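Local coordinates for sister chromatid cohesion protein (Chaetomium thermophilum, PDB 5T8V), which probably loads the cohesin ring onto chromatin, this chain being the C-terminal, HEAT-repeat part of the loader Scc2, at residues Pro1228-His1231 against Leu1232-Glu1235; Gly1163-Phe1166 against Ile1167-Thr1171; Arg1245-Phe1248 against Leu1249-Val1253; Leu1180-Leu1183 against Glu1184-Leu1188; Ser1172-Pro1175 against Arg1176-Glu1179. One frame throughout, in Å; residues are numbered along the deposited sequence.

Contact 1 (Pro1228-His1231 against Leu1232-Glu1235); sequences PKLH and LFME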
loop_
_atom_site.group_PDB
_atom_site.type_symbol
_atom_site.label_atom_id
_atom_site.label_comp_id
_atom_site.label_asym_id
_atom_site.label_seq_id
_atom_site.Cartn_x
_atom_site.Cartn_y
_atom_site.Cartn_z
ATOM N N PRO A 1228 -20.056 -2.027 -24.040
ATOM C CA PRO A 1228 -20.852 -2.247 -25.252
ATOM C C PRO A 1228 -20.328 -3.419 -26.066
ATOM O O PRO A 1228 -19.148 -3.774 -26.006
ATOM C CB PRO A 1228 -20.702 -0.927 -26.014
ATOM C CG PRO A 1228 -19.364 -0.429 -25.607
ATOM C CD PRO A 1228 -19.184 -0.846 -24.168
ATOM N N LYS A 1229 -21.232 -4.025 -26.839
ATOM C CA LYS A 1229 -20.849 -5.166 -27.664
ATOM C C LYS A 1229 -19.808 -4.771 -28.702
ATOM O O LYS A 1229 -18.907 -5.555 -29.019
ATOM C CB LYS A 1229 -22.086 -5.758 -28.343
ATOM C CG LYS A 1229 -23.152 -6.256 -27.378
ATOM C CD LYS A 1229 -22.637 -7.391 -26.502
ATOM C CE LYS A 1229 -23.728 -7.938 -25.597
ATOM N NZ LYS A 1229 -24.850 -8.537 -26.368
ATOM N N LEU A 1230 -19.915 -3.559 -29.242
ATOM C CA LEU A 1230 -19.005 -3.076 -30.270
ATOM C C LEU A 1230 -17.736 -2.461 -29.695
ATOM O O LEU A 1230 -16.998 -1.798 -30.432
ATOM C CB LEU A 1230 -19.715 -2.045 -31.152
ATOM C CG LEU A 1230 -21.065 -2.458 -31.747
ATOM C CD1 LEU A 1230 -21.679 -1.306 -32.531
ATOM C CD2 LEU A 1230 -20.916 -3.683 -32.631
ATOM N N HIS A 1231 -17.459 -2.663 -28.403
ATOM C CA HIS A 1231 -16.294 -2.021 -27.803
ATOM C C HIS A 1231 -15.001 -2.506 -28.444
ATOM O O HIS A 1231 -14.027 -1.748 -28.519
ATOM C CB HIS A 1231 -16.278 -2.252 -26.288
ATOM C CG HIS A 1231 -15.510 -3.462 -25.858
ATOM N ND1 HIS A 1231 -16.088 -4.708 -25.739
ATOM C CD2 HIS A 1231 -14.217 -3.611 -25.489
ATOM C CE1 HIS A 1231 -15.180 -5.575 -25.327
ATOM N NE2 HIS A 1231 -14.035 -4.935 -25.170
ATOM N N LEU A 1232 -14.967 -3.754 -28.919
ATOM C CA LEU A 1232 -13.837 -4.195 -29.730
ATOM C C LEU A 1232 -13.782 -3.413 -31.033
ATOM O O LEU A 1232 -12.741 -2.849 -31.391
ATOM C CB LEU A 1232 -13.933 -5.697 -30.018
ATOM C CG LEU A 1232 -13.827 -6.704 -28.867
ATOM C CD1 LEU A 1232 -12.821 -6.251 -27.814
ATOM C CD2 LEU A 1232 -15.197 -6.980 -28.252
ATOM N N PHE A 1233 -14.907 -3.359 -31.750
ATOM C CA PHE A 1233 -14.976 -2.623 -33.006
ATOM C C PHE A 1233 -14.354 -1.240 -32.859
ATOM O O PHE A 1233 -13.339 -0.924 -33.490
ATOM C CB PHE A 1233 -16.438 -2.522 -33.457
ATOM C CG PHE A 1233 -16.617 -2.246 -34.927
ATOM C CD1 PHE A 1233 -15.592 -1.712 -35.694
ATOM C CD2 PHE A 1233 -17.826 -2.521 -35.542
ATOM C CE1 PHE A 1233 -15.770 -1.463 -37.040
ATOM C CE2 PHE A 1233 -18.011 -2.274 -36.890
ATOM C CZ PHE A 1233 -16.982 -1.744 -37.638
ATOM N N MET A 1234 -14.946 -0.403 -32.005
ATOM C CA MET A 1234 -14.431 0.949 -31.832
ATOM C C MET A 1234 -12.986 0.944 -31.358
ATOM O O MET A 1234 -12.213 1.835 -31.726
ATOM C CB MET A 1234 -15.311 1.723 -30.854
ATOM C CG MET A 1234 -16.653 2.127 -31.444
ATOM S SD MET A 1234 -17.390 3.554 -30.629
ATOM C CE MET A 1234 -16.231 4.842 -31.068
ATOM N N GLU A 1235 -12.595 -0.047 -30.552
ATOM C CA GLU A 1235 -11.201 -0.122 -30.133
ATOM C C GLU A 1235 -10.285 -0.231 -31.343
ATOM O O GLU A 1235 -9.251 0.443 -31.414
ATOM C CB GLU A 1235 -10.989 -1.303 -29.186
ATOM C CG GLU A 1235 -9.622 -1.305 -28.518
ATOM C CD GLU A 1235 -9.549 -2.242 -27.328
ATOM O OE1 GLU A 1235 -9.297 -3.448 -27.531
ATOM O OE2 GLU A 1235 -9.751 -1.770 -26.188
#

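Contact 2 (Gly1163-Phe1166 against Ile1167-Thr1171); sequences GVTF and ITLAT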
loop_
_atom_site.group_PDB
_atom_site.type_symbol
_atom_site.label_atom_id
_atom_site.label_comp_id
_atom_site.label_asym_id
_atom_site.label_seq_id
_atom_site.Cartn_x
_atom_site.Cartn_y
_atom_site.Cartn_z
ATOM N N GLY A 1163 -13.729 -9.959 -43.829
ATOM C CA GLY A 1163 -13.812 -8.924 -42.815
ATOM C C GLY A 1163 -15.003 -9.030 -41.882
ATOM O O GLY A 1163 -14.837 -9.178 -40.667
ATOM N N VAL A 1164 -16.213 -8.951 -42.440
ATOM C CA VAL A 1164 -17.420 -8.922 -41.618
ATOM C C VAL A 1164 -17.490 -10.147 -40.718
ATOM O O VAL A 1164 -17.968 -10.070 -39.580
ATOM C CB VAL A 1164 -18.669 -8.805 -42.511
ATOM C CG1 VAL A 1164 -19.947 -8.993 -41.695
ATOM C CG2 VAL A 1164 -18.687 -7.455 -43.216
ATOM N N THR A 1165 -17.017 -11.294 -41.205
ATOM C CA THR A 1165 -17.091 -12.514 -40.407
ATOM C C THR A 1165 -16.251 -12.390 -39.142
ATOM O O THR A 1165 -16.717 -12.711 -38.044
ATOM C CB THR A 1165 -16.645 -13.719 -41.239
ATOM O OG1 THR A 1165 -17.565 -13.920 -42.319
ATOM C CG2 THR A 1165 -16.596 -14.989 -40.382
ATOM N N PHE A 1166 -15.005 -11.927 -39.272
ATOM C CA PHE A 1166 -14.145 -11.805 -38.098
ATOM C C PHE A 1166 -14.600 -10.666 -37.194
ATOM O O PHE A 1166 -14.551 -10.788 -35.963
ATOM C CB PHE A 1166 -12.691 -11.605 -38.523
ATOM C CG PHE A 1166 -11.989 -12.880 -38.895
ATOM C CD1 PHE A 1166 -11.759 -13.862 -37.947
ATOM C CD2 PHE A 1166 -11.555 -13.093 -40.186
ATOM C CE1 PHE A 1166 -11.111 -15.037 -38.286
ATOM C CE2 PHE A 1166 -10.904 -14.265 -40.532
ATOM C CZ PHE A 1166 -10.683 -15.238 -39.582
ATOM N N ILE A 1167 -15.037 -9.552 -37.782
ATOM C CA ILE A 1167 -15.623 -8.479 -36.982
ATOM C C ILE A 1167 -16.781 -9.019 -36.153
ATOM O O ILE A 1167 -16.986 -8.612 -35.002
ATOM C CB ILE A 1167 -16.068 -7.317 -37.889
ATOM C CG1 ILE A 1167 -14.861 -6.716 -38.615
ATOM C CG2 ILE A 1167 -16.778 -6.240 -37.074
ATOM C CD1 ILE A 1167 -15.219 -5.703 -39.685
ATOM N N THR A 1168 -17.551 -9.950 -36.721
ATOM C CA THR A 1168 -18.692 -10.515 -36.010
ATOM C C THR A 1168 -18.243 -11.486 -34.925
ATOM O O THR A 1168 -18.759 -11.455 -33.802
ATOM C CB THR A 1168 -19.624 -11.218 -37.000
ATOM O OG1 THR A 1168 -19.967 -10.317 -38.059
ATOM C CG2 THR A 1168 -20.894 -11.677 -36.310
ATOM N N LEU A 1169 -17.284 -12.358 -35.239
ATOM C CA LEU A 1169 -16.813 -13.334 -34.267
ATOM C C LEU A 1169 -16.050 -12.686 -33.120
ATOM O O LEU A 1169 -15.917 -13.301 -32.057
ATOM C CB LEU A 1169 -15.933 -14.374 -34.959
ATOM C CG LEU A 1169 -16.644 -15.253 -35.993
ATOM C CD1 LEU A 1169 -15.638 -16.029 -36.824
ATOM C CD2 LEU A 1169 -17.621 -16.208 -35.316
ATOM N N ALA A 1170 -15.548 -11.462 -33.307
ATOM C CA ALA A 1170 -14.852 -10.780 -32.222
ATOM C C ALA A 1170 -15.773 -10.490 -31.046
ATOM O O ALA A 1170 -15.287 -10.294 -29.926
ATOM C CB ALA A 1170 -14.231 -9.479 -32.728
ATOM N N THR A 1171 -17.087 -10.458 -31.271
ATOM C CA THR A 1171 -18.057 -10.225 -30.210
ATOM C C THR A 1171 -18.570 -11.520 -29.594
ATOM O O THR A 1171 -19.630 -11.519 -28.959
ATOM C CB THR A 1171 -19.235 -9.404 -30.742
ATOM O OG1 THR A 1171 -19.990 -10.190 -31.673
ATOM C CG2 THR A 1171 -18.742 -8.138 -31.432
#

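Contact 3 (Arg1245-Phe1248 against Leu1249-Val1253); sequences RVKF and LEKLV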
loop_
_atom_site.group_PDB
_atom_site.type_symbol
_atom_site.label_atom_id
_atom_site.label_comp_id
_atom_site.label_asym_id
_atom_site.label_seq_id
_atom_site.Cartn_x
_atom_site.Cartn_y
_atom_site.Cartn_z
ATOM N N ARG A 1245 -13.508 7.776 -37.322
ATOM C CA ARG A 1245 -14.256 7.207 -36.207
ATOM C C ARG A 1245 -15.577 7.942 -36.010
ATOM O O ARG A 1245 -16.633 7.315 -35.865
ATOM C CB ARG A 1245 -13.401 7.255 -34.938
ATOM C CG ARG A 1245 -14.145 6.937 -33.655
ATOM C CD ARG A 1245 -13.178 6.515 -32.557
ATOM N NE ARG A 1245 -13.772 6.604 -31.226
ATOM C CZ ARG A 1245 -13.230 6.092 -30.124
ATOM N NH1 ARG A 1245 -12.079 5.437 -30.183
ATOM N NH2 ARG A 1245 -13.848 6.226 -28.959
ATOM N N VAL A 1246 -15.539 9.279 -36.022
ATOM C CA VAL A 1246 -16.758 10.076 -35.883
ATOM C C VAL A 1246 -17.849 9.530 -36.793
ATOM O O VAL A 1246 -18.941 9.162 -36.341
ATOM C CB VAL A 1246 -16.475 11.558 -36.190
ATOM C CG1 VAL A 1246 -17.779 12.358 -36.289
ATOM C CG2 VAL A 1246 -15.578 12.160 -35.126
ATOM N N LYS A 1247 -17.565 9.467 -38.095
ATOM C CA LYS A 1247 -18.586 9.050 -39.048
ATOM C C LYS A 1247 -19.177 7.701 -38.667
ATOM O O LYS A 1247 -20.390 7.491 -38.783
ATOM C CB LYS A 1247 -18.007 9.003 -40.463
ATOM C CG LYS A 1247 -19.047 8.752 -41.553
ATOM C CD LYS A 1247 -20.119 9.839 -41.577
ATOM C CE LYS A 1247 -21.113 9.628 -42.705
ATOM N NZ LYS A 1247 -21.889 8.367 -42.540
ATOM N N PHE A 1248 -18.338 6.774 -38.196
ATOM C CA PHE A 1248 -18.851 5.483 -37.753
ATOM C C PHE A 1248 -19.986 5.680 -36.757
ATOM O O PHE A 1248 -21.102 5.187 -36.954
ATOM C CB PHE A 1248 -17.730 4.641 -37.142
ATOM C CG PHE A 1248 -18.211 3.372 -36.502
ATOM C CD1 PHE A 1248 -18.639 2.309 -37.278
ATOM C CD2 PHE A 1248 -18.237 3.242 -35.123
ATOM C CE1 PHE A 1248 -19.086 1.140 -36.693
ATOM C CE2 PHE A 1248 -18.680 2.075 -34.531
ATOM C CZ PHE A 1248 -19.106 1.023 -35.316
ATOM N N LEU A 1249 -19.716 6.425 -35.682
ATOM C CA LEU A 1249 -20.773 6.783 -34.744
ATOM C C LEU A 1249 -21.979 7.344 -35.485
ATOM O O LEU A 1249 -23.108 6.872 -35.311
ATOM C CB LEU A 1249 -20.249 7.794 -33.721
ATOM C CG LEU A 1249 -19.124 7.318 -32.801
ATOM C CD1 LEU A 1249 -18.658 8.458 -31.909
ATOM C CD2 LEU A 1249 -19.572 6.130 -31.959
ATOM N N GLU A 1250 -21.753 8.343 -36.340
ATOM C CA GLU A 1250 -22.857 8.908 -37.102
ATOM C C GLU A 1250 -23.587 7.823 -37.880
ATOM O O GLU A 1250 -24.824 7.766 -37.868
ATOM C CB GLU A 1250 -22.344 10.001 -38.037
ATOM C CG GLU A 1250 -21.842 11.234 -37.303
ATOM C CD GLU A 1250 -21.434 12.350 -38.243
ATOM O OE1 GLU A 1250 -21.182 12.067 -39.433
ATOM O OE2 GLU A 1250 -21.369 13.513 -37.790
ATOM N N LYS A 1251 -22.842 6.929 -38.537
ATOM C CA LYS A 1251 -23.486 5.851 -39.277
ATOM C C LYS A 1251 -24.376 5.021 -38.359
ATOM O O LYS A 1251 -25.504 4.672 -38.729
ATOM C CB LYS A 1251 -22.434 4.973 -39.958
ATOM C CG LYS A 1251 -23.008 3.832 -40.804
ATOM C CD LYS A 1251 -24.112 4.291 -41.761
ATOM C CE LYS A 1251 -23.645 5.388 -42.716
ATOM N NZ LYS A 1251 -22.595 4.914 -43.664
ATOM N N LEU A 1252 -23.894 4.710 -37.152
ATOM C CA LEU A 1252 -24.746 4.042 -36.173
ATOM C C LEU A 1252 -26.069 4.779 -36.032
ATOM O O LEU A 1252 -27.144 4.187 -36.180
ATOM C CB LEU A 1252 -24.037 3.954 -34.820
ATOM C CG LEU A 1252 -23.053 2.804 -34.618
ATOM C CD1 LEU A 1252 -22.165 3.078 -33.415
ATOM C CD2 LEU A 1252 -23.812 1.503 -34.436
ATOM N N VAL A 1253 -26.004 6.087 -35.770
ATOM C CA VAL A 1253 -27.223 6.882 -35.658
ATOM C C VAL A 1253 -28.059 6.743 -36.922
ATOM O O VAL A 1253 -29.283 6.572 -36.860
ATOM C CB VAL A 1253 -26.874 8.355 -35.365
ATOM C CG1 VAL A 1253 -28.139 9.203 -35.279
ATOM C CG2 VAL A 1253 -26.072 8.467 -34.076
#

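Contact 4 (Leu1180-Leu1183 against Glu1184-Leu1188); sequences LAFL and EHKAL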
loop_
_atom_site.group_PDB
_atom_site.type_symbol
_atom_site.label_atom_id
_atom_site.label_comp_id
_atom_site.label_asym_id
_atom_site.label_seq_id
_atom_site.Cartn_x
_atom_site.Cartn_y
_atom_site.Cartn_z
ATOM N N LEU A 1180 -8.890 -14.571 -31.227
ATOM C CA LEU A 1180 -8.361 -14.801 -32.567
ATOM C C LEU A 1180 -9.066 -13.919 -33.593
ATOM O O LEU A 1180 -8.417 -13.228 -34.392
ATOM C CB LEU A 1180 -8.507 -16.281 -32.926
ATOM C CG LEU A 1180 -7.902 -16.754 -34.248
ATOM C CD1 LEU A 1180 -6.400 -16.525 -34.283
ATOM C CD2 LEU A 1180 -8.223 -18.226 -34.465
ATOM N N ALA A 1181 -10.401 -13.927 -33.584
ATOM C CA ALA A 1181 -11.150 -13.102 -34.526
ATOM C C ALA A 1181 -10.807 -11.628 -34.358
ATOM O O ALA A 1181 -10.762 -10.877 -35.340
ATOM C CB ALA A 1181 -12.651 -13.328 -34.345
ATOM N N PHE A 1182 -10.563 -11.193 -33.121
ATOM C CA PHE A 1182 -10.180 -9.805 -32.888
ATOM C C PHE A 1182 -8.801 -9.513 -33.465
ATOM O O PHE A 1182 -8.553 -8.412 -33.971
ATOM C CB PHE A 1182 -10.215 -9.496 -31.391
ATOM C CG PHE A 1182 -9.651 -8.150 -31.037
ATOM C CD1 PHE A 1182 -10.366 -6.992 -31.299
ATOM C CD2 PHE A 1182 -8.407 -8.040 -30.438
ATOM C CE1 PHE A 1182 -9.849 -5.752 -30.974
ATOM C CE2 PHE A 1182 -7.886 -6.803 -30.109
ATOM C CZ PHE A 1182 -8.607 -5.658 -30.378
ATOM N N LEU A 1183 -7.886 -10.483 -33.394
ATOM C CA LEU A 1183 -6.580 -10.310 -34.021
ATOM C C LEU A 1183 -6.712 -10.188 -35.532
ATOM O O LEU A 1183 -6.040 -9.358 -36.159
ATOM C CB LEU A 1183 -5.663 -11.478 -33.660
ATOM C CG LEU A 1183 -5.123 -11.514 -32.231
ATOM C CD1 LEU A 1183 -4.457 -12.855 -31.955
ATOM C CD2 LEU A 1183 -4.144 -10.373 -31.997
ATOM N N GLU A 1184 -7.576 -11.004 -36.140
ATOM C CA GLU A 1184 -7.730 -10.953 -37.589
ATOM C C GLU A 1184 -8.425 -9.673 -38.030
ATOM O O GLU A 1184 -8.098 -9.115 -39.083
ATOM C CB GLU A 1184 -8.497 -12.180 -38.078
ATOM C CG GLU A 1184 -7.801 -13.493 -37.766
ATOM C CD GLU A 1184 -6.373 -13.529 -38.274
ATOM O OE1 GLU A 1184 -6.086 -12.871 -39.300
ATOM O OE2 GLU A 1184 -5.535 -14.206 -37.642
ATOM N N HIS A 1185 -9.390 -9.191 -37.246
ATOM C CA HIS A 1185 -10.034 -7.925 -37.571
ATOM C C HIS A 1185 -9.064 -6.761 -37.404
ATOM O O HIS A 1185 -9.052 -5.832 -38.221
ATOM C CB HIS A 1185 -11.275 -7.734 -36.697
ATOM C CG HIS A 1185 -11.826 -6.343 -36.718
ATOM N ND1 HIS A 1185 -11.734 -5.518 -37.820
ATOM C CD2 HIS A 1185 -12.486 -5.632 -35.773
ATOM C CE1 HIS A 1185 -12.305 -4.359 -37.550
ATOM N NE2 HIS A 1185 -12.771 -4.402 -36.314
ATOM N N LYS A 1186 -8.237 -6.799 -36.358
ATOM C CA LYS A 1186 -7.281 -5.722 -36.123
ATOM C C LYS A 1186 -6.226 -5.672 -37.223
ATOM O O LYS A 1186 -5.947 -4.603 -37.778
ATOM C CB LYS A 1186 -6.629 -5.896 -34.751
ATOM C CG LYS A 1186 -5.433 -4.985 -34.507
ATOM C CD LYS A 1186 -5.005 -4.983 -33.046
ATOM C CE LYS A 1186 -4.735 -6.393 -32.532
ATOM N NZ LYS A 1186 -4.028 -6.389 -31.221
ATOM N N ALA A 1187 -5.628 -6.819 -37.550
ATOM C CA ALA A 1187 -4.631 -6.849 -38.616
ATOM C C ALA A 1187 -5.257 -6.504 -39.961
ATOM O O ALA A 1187 -4.685 -5.738 -40.748
ATOM C CB ALA A 1187 -3.966 -8.223 -38.673
ATOM N N LEU A 1188 -6.438 -7.055 -40.240
ATOM C CA LEU A 1188 -7.100 -6.792 -41.512
ATOM C C LEU A 1188 -7.406 -5.310 -41.675
ATOM O O LEU A 1188 -7.217 -4.744 -42.758
ATOM C CB LEU A 1188 -8.374 -7.630 -41.612
ATOM C CG LEU A 1188 -9.082 -7.655 -42.966
ATOM C CD1 LEU A 1188 -9.793 -8.989 -43.152
ATOM C CD2 LEU A 1188 -10.069 -6.504 -43.089
#

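Contact 5 (Ser1172-Pro1175 against Arg1176-Glu1179); sequences STHP and RISE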
loop_
_atom_site.group_PDB
_atom_site.type_symbol
_atom_site.label_atom_id
_atom_site.label_comp_id
_atom_site.label_asym_id
_atom_site.label_seq_id
_atom_site.Cartn_x
_atom_site.Cartn_y
_atom_site.Cartn_z
ATOM N N SER A 1172 -17.847 -12.621 -29.770
ATOM C CA SER A 1172 -18.268 -13.902 -29.226
ATOM C C SER A 1172 -17.884 -14.010 -27.754
ATOM O O SER A 1172 -16.905 -13.412 -27.299
ATOM C CB SER A 1172 -17.637 -15.050 -30.016
ATOM O OG SER A 1172 -18.076 -16.304 -29.530
ATOM N N THR A 1173 -18.676 -14.784 -27.007
ATOM C CA THR A 1173 -18.379 -15.008 -25.597
ATOM C C THR A 1173 -17.284 -16.050 -25.405
ATOM O O THR A 1173 -16.525 -15.971 -24.432
ATOM C CB THR A 1173 -19.645 -15.434 -24.848
ATOM O OG1 THR A 1173 -20.234 -16.569 -25.497
ATOM C CG2 THR A 1173 -20.650 -14.294 -24.806
ATOM N N HIS A 1174 -17.187 -17.026 -26.308
ATOM C CA HIS A 1174 -16.097 -17.991 -26.268
ATOM C C HIS A 1174 -14.777 -17.237 -26.403
ATOM O O HIS A 1174 -14.507 -16.660 -27.465
ATOM C CB HIS A 1174 -16.245 -19.030 -27.382
ATOM C CG HIS A 1174 -15.298 -20.183 -27.263
ATOM N ND1 HIS A 1174 -14.942 -20.966 -28.341
ATOM C CD2 HIS A 1174 -14.637 -20.691 -26.196
ATOM C CE1 HIS A 1174 -14.101 -21.903 -27.943
ATOM N NE2 HIS A 1174 -13.899 -21.759 -26.646
ATOM N N PRO A 1175 -13.933 -17.204 -25.366
ATOM C CA PRO A 1175 -12.728 -16.357 -25.446
ATOM C C PRO A 1175 -11.817 -16.694 -26.613
ATOM O O PRO A 1175 -11.205 -15.790 -27.195
ATOM C CB PRO A 1175 -12.038 -16.606 -24.095
ATOM C CG PRO A 1175 -13.115 -17.091 -23.194
ATOM C CD PRO A 1175 -14.045 -17.874 -24.058
ATOM N N ARG A 1176 -11.709 -17.973 -26.977
ATOM C CA ARG A 1176 -10.754 -18.363 -28.009
ATOM C C ARG A 1176 -11.201 -17.913 -29.394
ATOM O O ARG A 1176 -10.360 -17.694 -30.273
ATOM C CB ARG A 1176 -10.543 -19.876 -27.977
ATOM C CG ARG A 1176 -10.222 -20.412 -26.592
ATOM C CD ARG A 1176 -8.998 -21.311 -26.603
ATOM N NE ARG A 1176 -9.161 -22.459 -27.490
ATOM C CZ ARG A 1176 -9.924 -23.514 -27.219
ATOM N NH1 ARG A 1176 -10.610 -23.573 -26.085
ATOM N NH2 ARG A 1176 -10.007 -24.512 -28.087
ATOM N N ILE A 1177 -12.508 -17.771 -29.612
ATOM C CA ILE A 1177 -12.995 -17.205 -30.865
ATOM C C ILE A 1177 -12.847 -15.689 -30.856
ATOM O O ILE A 1177 -12.428 -15.087 -31.853
ATOM C CB ILE A 1177 -14.457 -17.629 -31.108
ATOM C CG1 ILE A 1177 -14.545 -19.150 -31.283
ATOM C CG2 ILE A 1177 -15.034 -16.906 -32.332
ATOM C CD1 ILE A 1177 -15.963 -19.686 -31.415
ATOM N N SER A 1178 -13.181 -15.051 -29.732
ATOM C CA SER A 1178 -13.140 -13.596 -29.657
ATOM C C SER A 1178 -11.718 -13.071 -29.824
ATOM O O SER A 1178 -11.493 -12.085 -30.535
ATOM C CB SER A 1178 -13.732 -13.131 -28.326
ATOM O OG SER A 1178 -13.635 -11.725 -28.179
ATOM N N GLU A 1179 -10.745 -13.712 -29.177
ATOM C CA GLU A 1179 -9.370 -13.227 -29.246
ATOM C C GLU A 1179 -8.808 -13.368 -30.657
ATOM O O GLU A 1179 -8.303 -12.398 -31.236
ATOM C CB GLU A 1179 -8.503 -13.980 -28.237
ATOM C CG GLU A 1179 -8.884 -13.714 -26.787
ATOM C CD GLU A 1179 -8.168 -14.628 -25.812
ATOM O OE1 GLU A 1179 -7.232 -15.340 -26.236
ATOM O OE2 GLU A 1179 -8.545 -14.636 -24.620
#

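Contact 1 (Pro1228-His1231 against Leu1232-Glu1235)
Leu-1230 and His-1231 offer their carbonyls to the first turn of helix 1231-1240: Met-1234 N binds Leu-1230 O at 2.9 Å and Glu-1235 N binds His-1231 O at 3.0 Å. Leu-1230 is the N-cap. A type I beta turn from Pro-1228 to His-1231 leads into the helix and brings His-1231 N to 3.1 Å from Pro-1228 O. The same oxygen takes a second bond, from His-1231 ND1 at 3.2 Å, Pro-1228 O lying close to the plane of the imidazole; the N-H points to it at 138°. This bond probably helps set the turn of the ring. Leu-1232 runs alongside the ring and lays its branched end over one face as a CH-pi contact, CG standing 4.2 Å from the ring centroid. On another side of the turn, the CB atoms of Leu-1230 and Phe-1233 meet at 4.0 Å. The Phe-1233 ring then leads off towards Ala-1203 and Ile-1207 of helix 1200-1213. Lys-1229 extends to Asp-1217 in a salt bridge and also bonds Arg-1219 O and Gln-1211. A beta turn passing directly into a helix N-terminus is the motif here, at a loop-to-helix junction of the alpha-helical solenoid.

Contact 2 (Gly1163-Phe1166 against Ile1167-Thr1171)
From Gly-1163 to Phe-1166 each carbonyl receives the amide four residues on, Ile-1167 to Ala-1170 being the donors, as in one short alpha-helix. Val-1164 O is gripped twice: Thr-1168 N reaches it at 2.9 Å, and Thr-1168 OG1 donates to it from the opposite face of the carbonyl plane. The hydroxyl lies beside the backbone N of its own residue (chi1 -53°), which aims it back down the helix. Ser-1206 on helix 1200-1213 is a second partner of that hydroxyl, so Thr-1168 ties this turn to helix 1200-1213 as well as to itself. Three residues on, Thr-1171 folds back in the same spirit, its OG1 donating to Thr-1168 O at 2.8 Å in the plane of the carbonyl, while Thr-1171 N also binds that oxygen. Among the other side chains, Thr-1165 and Leu-1169 lie side by side, with CG2 of the threonine 3.8 Å from CD1 of the leucine; Ile-1167 CG1 rests against Gly-1163 O. Phe-1166 is carried off to Val-1145 and Leu-1148 of helix 1139-1154. Return of a threonine hydroxyl to the carbonyl one turn back is a familiar helix feature, here in a short helix of the solenoid.

Contact 3 (Arg1245-Phe1248 against Leu1249-Val1253)
Phe-1248 and Leu-1252 supply most of the apolar packing: CE2 of the phenylalanine meets Leu-1252 CD1 obliquely at 3.8 Å. With CG anti to the backbone N (chi1 173°), the Phe-1248 ring swings along the helix towards that leucine. On another side of the helix, Val-1246 CG1 runs alongside the Glu-1250 side chain, 4.1 Å from OE2. The main-chain bonds form a regular run in which Arg-1245 to Phe-1248 accept from Leu-1249 to Leu-1252 respectively. Among the charged groups, Lys-1247 crosses Glu-1250 at about a right angle and touches OE1 through its CD methylene at 3.3 Å, whereas its NZ stays 4.9 Å from that oxygen. Bends in both lysine chains bring Lys-1247 NZ within 3.7 Å of Lys-1251 NZ, a pairing of like charges that is probably mildly unfavourable. Arg-1245 turns to a salt bridge with Glu-1293 on helix 1291-1319, against which Val-1253 also packs. Phe-1248 meets the Phe-1233 ring of helix 1231-1240 with planes about 50° apart, and Tyr-1200 of helix 1200-1213 edge-to-face, placing this helix among its neighbours.

Contact 4 (Leu1180-Leu1183 against Glu1184-Leu1188)
Phe-1182 and Lys-1186 meet one turn apart on helix 1175-1191. The end of the lysine approaches the ring slantwise, with Lys-1186 CE and NZ both 4.0 Å from Phe-1182 CE2. A bend at chi3 (54°) turns the lysine chain that way. Leu-1183 lies alongside, its CD2 4.1 Å from Lys-1186 CE, so the lysine end touches both an aromatic and an aliphatic neighbour. Polar and apolar groups also meet at Glu-1184, which runs alongside Leu-1180; CD1 of Leu-1180 is 4.2 Å from OE2 of Glu-1184. The glutamate is bent at chi2, and its CG rests 3.4 Å from Leu-1180 O. Its OE1 is bonded to Asn-1152, while OE2 has a long, weak ion pair with Arg-1153. Underneath, the main chain is plainly alpha-helical: Glu-1184, His-1185, Lys-1186 and Ala-1187 donate to Leu-1180, Ala-1181, Phe-1182 and Leu-1183 in turn, at 2.9 to 3.0 Å from N to O. The helix sits between three others. Leu-1180 and Glu-1184 face Ala-1149 of helix 1139-1154, Ala-1181 backs onto helix 1163-1169, and Phe-1182 and His-1185 both reach Val-1236 of helix 1231-1240.

Contact 5 (Ser1172-Pro1175 against Arg1176-Glu1179)
Arg-1176 comes over a face of the His-1174 ring, and Ile-1177 CD1 meets its edge in the ring plane. Arg-1176 CB lies 4.3 Å from the ring centroid, 21° off the normal, in a CH-pi contact. Further out, the imidazole presents CE1 to one face of the guanidinium, the two planes standing 76° apart, so they meet nearly upright rather than stacked. The arginine chain reaches there through bends at chi2 and chi3, and its charged end also makes a cation-pi contact with Phe-1142. Ile-1177 crosses the histidine at about a right angle, CG1 and CD1 both 3.5 Å from His-1174 ND1, while its CG2 branch turns to Ser-1172 CB at 3.9 Å. Ser-1178 faces the loop, its CB 3.3 Å from Ser-1172 O; its hydroxyl bonds Ala-1170 O. Ser-1172 OG in turn bonds Gln-1137. The main chain starts the helix: His-1174 O accepts from Ser-1178 N at 3.1 Å and weakly from Ile-1177 N, and Pro-1175 O accepts from Glu-1179 N at 2.9 Å. With His-1174 as N-cap and a proline, which has no N-H to be satisfied, in the first turn, this is a typical helix start, here joining helices 1163-1169 and 1175-1191 of the solenoid.

The five contacts lie on four helices of one stretch of the chain, inside the C-terminal cohesion family region. Contacts 5 and 4 share helix 1175-1191, their centres 12 Å apart, and contact 2 sits on the short helix just before it; the centres of contacts 2 and 4 are 8 Å apart, and Leu-1169 CB is 3.5 Å from Ala-1181 CB. Contact 1 occupies a central place, packing on contact 2 and, through Leu-1232 CB and Phe-1182 CD1 at 4.0 Å, on contact 4. It also reaches contact 3 on the next helix, where Met-1234 SD is 3.6 Å from Leu-1249 CD2. Contacts 3 and 5 are the most distant pair, with centres about 25 Å apart.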